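Oxalate--CoA ligase (Arabidopsis thaliana, PDB 5IE2) belongs to the ANL superfamily of AMP-binding enzymes and holds adenosine-5'-triphosphate in a pocket that its C-terminal domain helps to close. Local coordinates at residues V260-Q265 / G499-R504; L212-G217 / S287-L292; R20-V25 / A34-L39. All blocks are in the same frame, centred on the assembly; numbering follows the deposited sequence.

Interaction 1: V260-Q265 / G499-R504. With ATP (adenosine-5'-triphosphate), chain C.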
loop_
_atom_site.group_PDB
_atom_site.type_symbol
_atom_site.label_atom_id
_atom_site.label_comp_id
_atom_site.label_asym_id
_atom_site.label_seq_id
_atom_site.Cartn_x
_atom_site.Cartn_y
_atom_site.Cartn_z
ATOM N N VAL A 260 -5.227 5.446 1.008
ATOM C CA VAL A 260 -6.274 4.443 1.311
ATOM C C VAL A 260 -7.572 5.178 1.757
ATOM O O VAL A 260 -7.515 6.348 2.197
ATOM C CB VAL A 260 -5.801 3.468 2.412
ATOM C CG1 VAL A 260 -4.488 2.755 1.948
ATOM C CG2 VAL A 260 -5.562 4.250 3.754
ATOM N N PRO A 261 -8.730 4.513 1.687
ATOM C CA PRO A 261 -9.973 5.226 2.041
ATOM C C PRO A 261 -9.959 5.917 3.427
ATOM O O PRO A 261 -10.486 7.026 3.527
ATOM C CB PRO A 261 -11.027 4.119 2.021
ATOM C CG PRO A 261 -10.533 3.210 0.864
ATOM C CD PRO A 261 -9.002 3.182 1.090
ATOM N N THR A 262 -9.361 5.335 4.461
ATOM C CA THR A 262 -9.420 6.018 5.765
ATOM C C THR A 262 -8.630 7.355 5.740
ATOM O O THR A 262 -9.023 8.356 6.384
ATOM C CB THR A 262 -8.918 5.139 6.898
ATOM O OG1 THR A 262 -7.586 4.699 6.605
ATOM C CG2 THR A 262 -9.863 3.898 7.068
ATOM N N ILE A 263 -7.544 7.385 4.962
ATOM C CA ILE A 263 -6.800 8.636 4.836
ATOM C C ILE A 263 -7.570 9.654 3.982
ATOM O O ILE A 263 -7.644 10.854 4.348
ATOM C CB ILE A 263 -5.377 8.373 4.255
ATOM C CG1 ILE A 263 -4.519 7.603 5.256
ATOM C CG2 ILE A 263 -4.694 9.689 3.836
ATOM C CD1 ILE A 263 -4.239 8.379 6.579
ATOM N N HIS A 264 -8.167 9.212 2.870
ATOM C CA HIS A 264 -9.029 10.112 2.103
ATOM C C HIS A 264 -10.142 10.714 3.010
ATOM O O HIS A 264 -10.478 11.889 2.889
ATOM C CB HIS A 264 -9.701 9.393 0.922
ATOM C CG HIS A 264 -8.755 9.062 -0.186
ATOM N ND1 HIS A 264 -7.969 10.019 -0.793
ATOM C CD2 HIS A 264 -8.449 7.884 -0.783
ATOM C CE1 HIS A 264 -7.250 9.447 -1.749
ATOM N NE2 HIS A 264 -7.526 8.153 -1.768
ATOM N N GLN A 265 -10.709 9.901 3.901
ATOM C CA GLN A 265 -11.763 10.424 4.817
ATOM C C GLN A 265 -11.208 11.494 5.754
ATOM O O GLN A 265 -11.899 12.509 6.019
ATOM C CB GLN A 265 -12.390 9.295 5.631
ATOM C CG GLN A 265 -13.341 8.417 4.773
ATOM C CD GLN A 265 -13.708 7.124 5.471
ATOM O OE1 GLN A 265 -12.850 6.239 5.662
ATOM N NE2 GLN A 265 -14.998 6.995 5.878
ATOM N N GLY A 499 -3.618 1.732 7.486
ATOM C CA GLY A 499 -4.875 2.453 7.462
ATOM C C GLY A 499 -6.108 1.594 7.169
ATOM O O GLY A 499 -7.145 2.129 6.765
ATOM N N LYS A 500 -6.024 0.281 7.412
ATOM C CA LYS A 500 -7.187 -0.606 7.218
ATOM C C LYS A 500 -7.871 -0.872 8.520
ATOM O O LYS A 500 -7.218 -1.174 9.517
ATOM C CB LYS A 500 -6.815 -1.992 6.646
ATOM C CG LYS A 500 -6.010 -2.053 5.375
ATOM C CD LYS A 500 -5.572 -3.537 5.124
ATOM C CE LYS A 500 -4.585 -3.679 3.938
ATOM N NZ LYS A 500 -5.277 -4.064 2.628
ATOM N N ILE A 501 -9.192 -0.809 8.533
ATOM C CA ILE A 501 -9.915 -1.244 9.716
ATOM C C ILE A 501 -10.060 -2.743 9.558
ATOM O O ILE A 501 -10.604 -3.165 8.553
ATOM C CB ILE A 501 -11.301 -0.552 9.803
ATOM C CG1 ILE A 501 -11.161 0.983 9.726
ATOM C CG2 ILE A 501 -12.088 -1.030 11.034
ATOM C CD1 ILE A 501 -12.498 1.709 9.371
ATOM N N GLN A 502 -9.604 -3.565 10.491
ATOM C CA GLN A 502 -9.780 -5.013 10.286
ATOM C C GLN A 502 -11.027 -5.556 10.967
ATOM O O GLN A 502 -11.199 -5.371 12.171
ATOM C CB GLN A 502 -8.548 -5.827 10.698
ATOM C CG GLN A 502 -7.219 -5.194 10.295
ATOM C CD GLN A 502 -6.052 -6.168 10.384
ATOM O OE1 GLN A 502 -5.870 -6.845 11.399
ATOM N NE2 GLN A 502 -5.258 -6.241 9.321
ATOM N N ARG A 503 -11.897 -6.208 10.190
ATOM C CA ARG A 503 -13.230 -6.531 10.678
ATOM C C ARG A 503 -13.175 -7.553 11.805
ATOM O O ARG A 503 -13.952 -7.455 12.741
ATOM C CB ARG A 503 -14.127 -7.113 9.578
ATOM C CG ARG A 503 -13.934 -6.534 8.218
ATOM C CD ARG A 503 -14.927 -7.114 7.240
ATOM N NE ARG A 503 -15.859 -6.037 7.096
ATOM C CZ ARG A 503 -15.850 -5.111 6.151
ATOM N NH1 ARG A 503 -15.041 -5.181 5.100
ATOM N NH2 ARG A 503 -16.760 -4.158 6.238
ATOM N N ARG A 504 -12.222 -8.481 11.777
ATOM C CA ARG A 504 -12.163 -9.479 12.849
ATOM C C ARG A 504 -11.842 -8.848 14.207
ATOM O O ARG A 504 -12.425 -9.201 15.231
ATOM C CB ARG A 504 -11.124 -10.557 12.522
ATOM C CG ARG A 504 -11.605 -11.575 11.505
ATOM C CD ARG A 504 -10.503 -12.569 11.092
ATOM N NE ARG A 504 -11.081 -13.782 10.488
ATOM C CZ ARG A 504 -10.385 -14.756 9.899
ATOM N NH1 ARG A 504 -9.065 -14.700 9.847
ATOM N NH2 ARG A 504 -11.010 -15.805 9.382
HETATM P PG ATP C . -3.402 -10.810 5.064
HETATM O O1G ATP C . -4.791 -11.394 5.324
HETATM O O2G ATP C . -2.432 -11.094 6.155
HETATM O O3G ATP C . -2.869 -11.234 3.698
HETATM P PB ATP C . -4.133 -8.327 3.785
HETATM O O1B ATP C . -4.857 -7.094 4.281
HETATM O O2B ATP C . -4.799 -9.287 2.866
HETATM O O3B ATP C . -3.516 -9.182 5.043
HETATM P PA ATP C . -2.523 -6.684 1.932
HETATM O O1A ATP C . -1.672 -7.368 0.871
HETATM O O2A ATP C . -2.020 -5.468 2.607
HETATM O O3A ATP C . -2.755 -7.768 3.104
HETATM O "O5'" ATP C . -3.995 -6.464 1.339
HETATM C "C5'" ATP C . -4.437 -6.963 0.053
HETATM C "C4'" ATP C . -5.958 -7.169 0.173
HETATM O "O4'" ATP C . -6.597 -5.883 0.286
HETATM C "C3'" ATP C . -6.565 -7.710 -1.084
HETATM O "O3'" ATP C . -6.407 -9.127 -1.123
HETATM C "C2'" ATP C . -8.017 -7.297 -0.966
HETATM O "O2'" ATP C . -8.668 -8.138 -0.000
HETATM C "C1'" ATP C . -7.879 -5.953 -0.310
HETATM N N9 ATP C . -7.979 -4.833 -1.277
HETATM C C8 ATP C . -6.992 -4.184 -1.908
HETATM N N7 ATP C . -7.529 -3.197 -2.690
HETATM C C5 ATP C . -8.888 -3.238 -2.506
HETATM C C6 ATP C . -10.045 -2.464 -3.012
HETATM N N6 ATP C . -9.842 -1.392 -3.848
HETATM N N1 ATP C . -11.267 -2.831 -2.561
HETATM C C2 ATP C . -11.447 -3.858 -1.698
HETATM N N3 ATP C . -10.437 -4.616 -1.198
HETATM C C4 ATP C . -9.163 -4.316 -1.582
HETATM O O HOH W 1 -8.655 2.396 4.304
#

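Interaction 2: L212-G217 / S287-L292. With ATP (adenosine-5'-triphosphate), chain C; ACY (acetic acid), chain E.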
loop_
_atom_site.group_PDB
_atom_site.type_symbol
_atom_site.label_atom_id
_atom_site.label_comp_id
_atom_site.label_asym_id
_atom_site.label_seq_id
_atom_site.Cartn_x
_atom_site.Cartn_y
_atom_site.Cartn_z
ATOM N N LEU A 212 6.023 3.889 4.067
ATOM C CA LEU A 212 6.824 3.275 3.011
ATOM C C LEU A 212 7.260 1.861 3.357
ATOM O O LEU A 212 7.950 1.244 2.547
ATOM C CB LEU A 212 8.049 4.148 2.691
ATOM C CG LEU A 212 7.636 5.515 2.121
ATOM C CD1 LEU A 212 8.872 6.462 2.002
ATOM C CD2 LEU A 212 7.016 5.361 0.719
ATOM N N PHE A 213 6.833 1.322 4.513
ATOM C CA PHE A 213 7.107 -0.094 4.811
ATOM C C PHE A 213 5.940 -1.020 4.372
ATOM O O PHE A 213 5.970 -2.223 4.634
ATOM C CB PHE A 213 7.455 -0.316 6.306
ATOM C CG PHE A 213 6.423 0.231 7.283
ATOM C CD1 PHE A 213 5.250 -0.469 7.560
ATOM C CD2 PHE A 213 6.647 1.430 7.927
ATOM C CE1 PHE A 213 4.281 0.038 8.433
ATOM C CE2 PHE A 213 5.690 1.936 8.864
ATOM C CZ PHE A 213 4.511 1.248 9.095
ATOM N N HIS A 214 4.929 -0.465 3.691
ATOM C CA HIS A 214 3.845 -1.287 3.053
ATOM C C HIS A 214 3.932 -1.025 1.531
ATOM O O HIS A 214 4.421 0.054 1.116
ATOM C CB HIS A 214 2.452 -0.926 3.637
ATOM C CG HIS A 214 1.292 -1.635 2.985
ATOM N ND1 HIS A 214 0.721 -1.224 1.785
ATOM C CD2 HIS A 214 0.610 -2.753 3.358
ATOM C CE1 HIS A 214 -0.242 -2.064 1.444
ATOM N NE2 HIS A 214 -0.342 -2.996 2.386
ATOM N N VAL A 215 3.525 -1.978 0.689
ATOM C CA VAL A 215 3.737 -1.818 -0.769
ATOM C C VAL A 215 2.952 -0.715 -1.418
ATOM O O VAL A 215 3.318 -0.321 -2.499
ATOM C CB VAL A 215 3.354 -3.076 -1.623
ATOM C CG1 VAL A 215 4.419 -4.143 -1.555
ATOM C CG2 VAL A 215 1.985 -3.584 -1.201
ATOM N N HIS A 216 1.839 -0.242 -0.833
ATOM C CA HIS A 216 1.066 0.804 -1.535
ATOM C C HIS A 216 1.915 2.102 -1.626
ATOM O O HIS A 216 2.197 2.620 -2.727
ATOM C CB HIS A 216 -0.272 1.043 -0.813
ATOM C CG HIS A 216 -1.162 2.097 -1.434
ATOM N ND1 HIS A 216 -2.491 2.236 -1.073
ATOM C CD2 HIS A 216 -0.898 3.121 -2.281
ATOM C CE1 HIS A 216 -3.018 3.261 -1.726
ATOM N NE2 HIS A 216 -2.067 3.831 -2.444
ATOM N N GLY A 217 2.314 2.644 -0.483
ATOM C CA GLY A 217 3.127 3.867 -0.538
ATOM C C GLY A 217 4.464 3.610 -1.207
ATOM O O GLY A 217 4.957 4.444 -1.986
ATOM N N SER A 287 -7.162 5.794 -5.100
ATOM C CA SER A 287 -7.477 5.094 -3.870
ATOM C C SER A 287 -7.191 3.605 -4.055
ATOM O O SER A 287 -7.398 3.114 -5.131
ATOM C CB SER A 287 -8.966 5.323 -3.501
ATOM O OG SER A 287 -9.319 4.685 -2.260
ATOM N N CYS A 288 -6.660 2.927 -3.044
ATOM C CA CYS A 288 -6.357 1.485 -3.164
ATOM C C CYS A 288 -6.337 0.888 -1.768
ATOM O O CYS A 288 -6.393 1.655 -0.780
ATOM C CB CYS A 288 -5.007 1.291 -3.924
ATOM S SG CYS A 288 -4.701 -0.402 -4.417
ATOM N N SER A 289 -6.301 -0.449 -1.684
ATOM C CA SER A 289 -5.994 -1.271 -0.474
ATOM C C SER A 289 -7.220 -1.692 0.331
ATOM O O SER A 289 -7.129 -2.661 1.082
ATOM C CB SER A 289 -5.017 -0.600 0.521
ATOM O OG SER A 289 -3.804 -0.180 -0.133
ATOM N N ALA A 290 -8.329 -0.951 0.208
ATOM C CA ALA A 290 -9.586 -1.314 0.868
ATOM C C ALA A 290 -10.670 -0.676 0.036
ATOM O O ALA A 290 -10.359 0.309 -0.655
ATOM C CB ALA A 290 -9.624 -0.771 2.335
ATOM N N SER A 291 -11.921 -1.142 0.106
ATOM C CA SER A 291 -12.920 -0.609 -0.841
ATOM C C SER A 291 -13.201 0.845 -0.586
ATOM O O SER A 291 -13.329 1.293 0.587
ATOM C CB SER A 291 -14.233 -1.399 -0.840
ATOM O OG SER A 291 -14.764 -1.386 0.445
ATOM N N LEU A 292 -13.258 1.610 -1.672
ATOM C CA LEU A 292 -13.659 3.029 -1.628
ATOM C C LEU A 292 -15.181 3.110 -1.848
ATOM O O LEU A 292 -15.672 2.813 -2.940
ATOM C CB LEU A 292 -12.977 3.862 -2.732
ATOM C CG LEU A 292 -13.285 5.368 -2.761
ATOM C CD1 LEU A 292 -12.657 6.057 -1.571
ATOM C CD2 LEU A 292 -12.748 6.036 -4.042
HETATM P PG ATP C . -3.402 -10.810 5.064
HETATM O O1G ATP C . -4.791 -11.394 5.324
HETATM O O2G ATP C . -2.432 -11.094 6.155
HETATM O O3G ATP C . -2.869 -11.234 3.698
HETATM P PB ATP C . -4.133 -8.327 3.785
HETATM O O1B ATP C . -4.857 -7.094 4.281
HETATM O O2B ATP C . -4.799 -9.287 2.866
HETATM O O3B ATP C . -3.516 -9.182 5.043
HETATM P PA ATP C . -2.523 -6.684 1.932
HETATM O O1A ATP C . -1.672 -7.368 0.871
HETATM O O2A ATP C . -2.020 -5.468 2.607
HETATM O O3A ATP C . -2.755 -7.768 3.104
HETATM O "O5'" ATP C . -3.995 -6.464 1.339
HETATM C "C5'" ATP C . -4.437 -6.963 0.053
HETATM C "C4'" ATP C . -5.958 -7.169 0.173
HETATM O "O4'" ATP C . -6.597 -5.883 0.286
HETATM C "C3'" ATP C . -6.565 -7.710 -1.084
HETATM O "O3'" ATP C . -6.407 -9.127 -1.123
HETATM C "C2'" ATP C . -8.017 -7.297 -0.966
HETATM O "O2'" ATP C . -8.668 -8.138 -0.000
HETATM C "C1'" ATP C . -7.879 -5.953 -0.310
HETATM N N9 ATP C . -7.979 -4.833 -1.277
HETATM C C8 ATP C . -6.992 -4.184 -1.908
HETATM N N7 ATP C . -7.529 -3.197 -2.690
HETATM C C5 ATP C . -8.888 -3.238 -2.506
HETATM C C6 ATP C . -10.045 -2.464 -3.012
HETATM N N6 ATP C . -9.842 -1.392 -3.848
HETATM N N1 ATP C . -11.267 -2.831 -2.561
HETATM C C2 ATP C . -11.447 -3.858 -1.698
HETATM N N3 ATP C . -10.437 -4.616 -1.198
HETATM C C4 ATP C . -9.163 -4.316 -1.582
HETATM C C ACY E . -2.085 -2.826 -1.423
HETATM O O ACY E . -2.550 -1.643 -1.611
HETATM O OXT ACY E . -1.172 -3.354 -2.124
HETATM C CH3 ACY E . -2.696 -3.667 -0.334
#

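Interaction 3: R20-V25 / A34-L39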
loop_
_atom_site.group_PDB
_atom_site.type_symbol
_atom_site.label_atom_id
_atom_site.label_comp_id
_atom_site.label_asym_id
_atom_site.label_seq_id
_atom_site.Cartn_x
_atom_site.Cartn_y
_atom_site.Cartn_z
ATOM N N ARG A 20 16.201 16.876 -13.266
ATOM C CA ARG A 20 14.814 17.012 -12.799
ATOM C C ARG A 20 14.770 16.640 -11.330
ATOM O O ARG A 20 15.537 15.767 -10.880
ATOM C CB ARG A 20 13.872 16.105 -13.595
ATOM C CG ARG A 20 13.846 16.468 -15.089
ATOM C CD ARG A 20 12.508 16.095 -15.671
ATOM N NE ARG A 20 11.467 16.700 -14.844
ATOM C CZ ARG A 20 10.685 17.712 -15.210
ATOM N NH1 ARG A 20 10.797 18.207 -16.436
ATOM N NH2 ARG A 20 9.775 18.196 -14.331
ATOM N N ARG A 21 13.839 17.243 -10.589
ATOM C CA ARG A 21 13.680 16.897 -9.193
ATOM C C ARG A 21 13.204 15.429 -9.052
ATOM O O ARG A 21 12.316 14.978 -9.801
ATOM C CB ARG A 21 12.668 17.855 -8.534
ATOM C CG ARG A 21 12.574 17.712 -7.004
ATOM C CD ARG A 21 11.868 18.948 -6.395
ATOM N NE ARG A 21 10.498 19.013 -6.862
ATOM C CZ ARG A 21 9.480 18.390 -6.252
ATOM N NH1 ARG A 21 9.687 17.637 -5.158
ATOM N NH2 ARG A 21 8.262 18.532 -6.740
ATOM N N ALA A 22 13.797 14.730 -8.072
ATOM C CA ALA A 22 13.416 13.366 -7.738
ATOM C C ALA A 22 12.734 13.283 -6.368
ATOM O O ALA A 22 11.692 12.657 -6.240
ATOM C CB ALA A 22 14.658 12.447 -7.761
ATOM N N LEU A 23 13.355 13.864 -5.334
ATOM C CA LEU A 23 12.954 13.599 -3.947
ATOM C C LEU A 23 13.178 14.845 -3.094
ATOM O O LEU A 23 14.306 15.363 -3.019
ATOM C CB LEU A 23 13.772 12.418 -3.374
ATOM C CG LEU A 23 13.370 11.955 -1.956
ATOM C CD1 LEU A 23 12.005 11.359 -2.015
ATOM C CD2 LEU A 23 14.360 10.830 -1.500
ATOM N N SER A 24 12.105 15.328 -2.468
ATOM C CA SER A 24 12.174 16.469 -1.555
ATOM C C SER A 24 11.708 16.032 -0.203
ATOM O O SER A 24 10.945 15.059 -0.076
ATOM C CB SER A 24 11.288 17.637 -2.030
ATOM O OG SER A 24 11.756 18.150 -3.247
ATOM N N VAL A 25 12.248 16.695 0.822
ATOM C CA VAL A 25 11.703 16.620 2.172
ATOM C C VAL A 25 11.212 18.023 2.435
ATOM O O VAL A 25 11.997 18.974 2.298
ATOM C CB VAL A 25 12.764 16.196 3.198
ATOM C CG1 VAL A 25 12.207 16.356 4.634
ATOM C CG2 VAL A 25 13.250 14.771 2.904
ATOM N N ALA A 34 19.942 12.801 -10.757
ATOM C CA ALA A 34 21.360 12.438 -10.797
ATOM C C ALA A 34 21.989 12.399 -9.410
ATOM O O ALA A 34 22.825 11.529 -9.089
ATOM C CB ALA A 34 22.200 13.410 -11.740
ATOM N N ARG A 35 21.607 13.367 -8.575
ATOM C CA ARG A 35 22.163 13.413 -7.246
ATOM C C ARG A 35 21.721 12.172 -6.437
ATOM O O ARG A 35 22.503 11.552 -5.704
ATOM C CB ARG A 35 21.701 14.699 -6.562
ATOM C CG ARG A 35 21.990 14.708 -5.096
ATOM C CD ARG A 35 23.507 14.781 -4.724
ATOM N NE ARG A 35 23.609 15.047 -3.272
ATOM C CZ ARG A 35 24.723 14.894 -2.547
ATOM N NH1 ARG A 35 25.861 14.507 -3.151
ATOM N NH2 ARG A 35 24.707 15.137 -1.229
ATOM N N LEU A 36 20.443 11.858 -6.548
ATOM C CA LEU A 36 19.901 10.711 -5.787
ATOM C C LEU A 36 20.577 9.431 -6.271
ATOM O O LEU A 36 20.988 8.568 -5.473
ATOM C CB LEU A 36 18.383 10.675 -5.974
ATOM C CG LEU A 36 17.683 9.421 -5.425
ATOM C CD1 LEU A 36 17.976 9.280 -3.945
ATOM C CD2 LEU A 36 16.142 9.479 -5.732
ATOM N N HIS A 37 20.678 9.299 -7.590
ATOM C CA HIS A 37 21.353 8.139 -8.159
ATOM C C HIS A 37 22.769 7.961 -7.616
ATOM O O HIS A 37 23.197 6.844 -7.255
ATOM C CB HIS A 37 21.362 8.257 -9.696
ATOM C CG HIS A 37 22.139 7.172 -10.368
ATOM N ND1 HIS A 37 21.606 5.914 -10.609
ATOM C CD2 HIS A 37 23.432 7.124 -10.775
ATOM C CE1 HIS A 37 22.540 5.152 -11.173
ATOM N NE2 HIS A 37 23.649 5.867 -11.294
ATOM N N ASP A 38 23.537 9.048 -7.560
ATOM C CA ASP A 38 24.874 8.914 -7.043
ATOM C C ASP A 38 24.946 8.668 -5.546
ATOM O O ASP A 38 25.844 7.950 -5.112
ATOM C CB ASP A 38 25.704 10.137 -7.413
ATOM C CG ASP A 38 26.106 10.116 -8.898
ATOM O OD1 ASP A 38 26.018 9.025 -9.566
ATOM O OD2 ASP A 38 26.475 11.205 -9.422
ATOM N N LEU A 39 24.015 9.232 -4.775
ATOM C CA LEU A 39 23.993 8.997 -3.323
ATOM C C LEU A 39 23.740 7.482 -3.098
ATOM O O LEU A 39 24.306 6.855 -2.205
ATOM C CB LEU A 39 22.880 9.803 -2.647
ATOM C CG LEU A 39 23.256 11.262 -2.505
ATOM C CD1 LEU A 39 22.044 12.069 -2.085
ATOM C CD2 LEU A 39 24.353 11.349 -1.423
#

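Interaction 1: V260-Q265 / G499-R504
Thr262 overlaps the carbonyl oxygen of Gly499 from the side, with OG1 and CG2 both close to it. Its hydroxyl OG1 donates to Gly499 O at 2.6 Å. The bond lies in the carbonyl plane and uses a lone pair, with a C=O...OG1 angle of 126°. Chi1 of 56° places OG1 between the backbone N and the carbonyl carbon, while CG2 turns to Ile501 and comes within 4.1 Å of CD1. The two side chains cross obliquely, and Gln438 of strand 436-446 packs on both.

A water gives Gly499 O a second donor at 2.9 Å. The same water accepts from Thr262 N at 3.0 Å, in the first turn of helix 261-273. The helix start probably makes this spot more favourable for a carbonyl oxygen. The contact joins the large N-terminal part of an ANL enzyme to its C-terminal domain, whose lysine reaches the nucleotide when the domain is closed over the pocket. Here that lysine is Lys500. It leaves the backbone away from 260-265, and a bend at chi4 (-97°) brings NZ to ATP O5' at 3.0 Å. The bare CA of Gly499 passes 4.2 Å from CG2 of Val260, the N-cap residue of helix 261-273.

Interaction 2: L212-G217 / S287-L292
His216 and Ser289 form the one hydrogen bond between the segments. His216 ND1 donates to Ser289 OG at 2.9 Å, with an N-H...O angle of 145°. The hydroxyl sits at the ring edge, tilted somewhat from the ring plane. The second ring nitrogen, NE2, bonds Thr258 OG1, so both ring nitrogens are engaged.

A second set of polar bonds runs through His214, the N-cap residue of helix 215-227. Its ND1 accepts from His216 N at 3.0 Å, a capping bond that is nearly straight (173°). Its NE2 donates to ATP O2A at 3.0 Å. The two bonds fix the ring's rotation and tie the helix start to the alpha-phosphate.

Packing is led by Cys288. Its CB lies 3.6 Å from His216 CE1, and SG stands above the ring face at 5.1 Å from the centroid. His319 stacks with the His216 ring. An acetic acid, probably from the crystallisation liquor, lies against His214, Val215 and Ser289; its very short distance to Ser289 OG is doubtful.

Loop 287-292 also follows the adenine, with Ser291 N 3.2 Å from ATP N1. The arrangement is part of the nucleotide pocket of the ANL fold.

Interaction 3: R20-V25 / A34-L39
Leu36 reaches from helix 33-50 to strand 21-25 and sets one methyl against the CB of Ala22. Its CD2 lies 3.9 Å from Ala22 CB, the closest approach of the two segments. The same methyl comes within 4.5 Å of Leu23 CB, a slacker touch. CG of Leu36 stands opposite the backbone N (chi1 171°), which extends the branch from the helix to the strand. At Ala22 and Leu36 the CA atoms are 7.3 Å apart. All three residues are buried, and the contact is wholly apolar. Further cover comes from helix 67-78, where Ile71 meets Leu36, and Val67 and Val70 meet Leu23.

Two successive strand residues can face the helix because the strand is bulged. Ala22 and Leu23 lie together opposite Leu31, a classic beta bulge, and Ala22 has a psi of -51°, unlike its extended neighbours. Strands 21-25 and 29-32 are antiparallel, and the chain then runs into helix 33-50, which packs back on the hairpin. Strand 231-234 lines the other edge of strand 21-25 in a mixed sheet.

Away from this core the packing gives way to polar links. Arg21 leaves the far side of the strand, and its NH1 donates to Ser24 OG at 2.9 Å with an N-H...O angle of 141°. Ser24 OG is tilted out of the guanidinium plane. NH1 also bonds Thr233 OG1, and Ser24 OG bonds Asn30 OD1. Arg20, just before the strand, is exposed. On the helix, Arg35 lays one guanidinium face on Leu39 CD2, 3.7 Å above the plane, while its NH2 bonds Ser138 O. His37 and Asp38 are partly exposed and touch a crystal neighbour.

In the fold
Interactions 1 and 2 adjoin each other at the nucleotide, with centres about 10 Å apart. Lys500 NZ of interaction 1 is hydrogen-bonded at 2.8 Å to Ser289 O of interaction 2. Pro261 CG packs on Ala290 O at 3.3 Å. Both contacts touch ATP: 260-265/499-504 brings in the lysine of the C-terminal domain, and 212-217/287-292 supplies His214 and the loop beside the adenine. Their segments alternate along the chain. Interaction 3 is structural and remote. Its centre is about 32 Å from that of interaction 1, on the opposite side of the chain's centre. Its nearest atoms are about 7 Å from interaction 2, without touching.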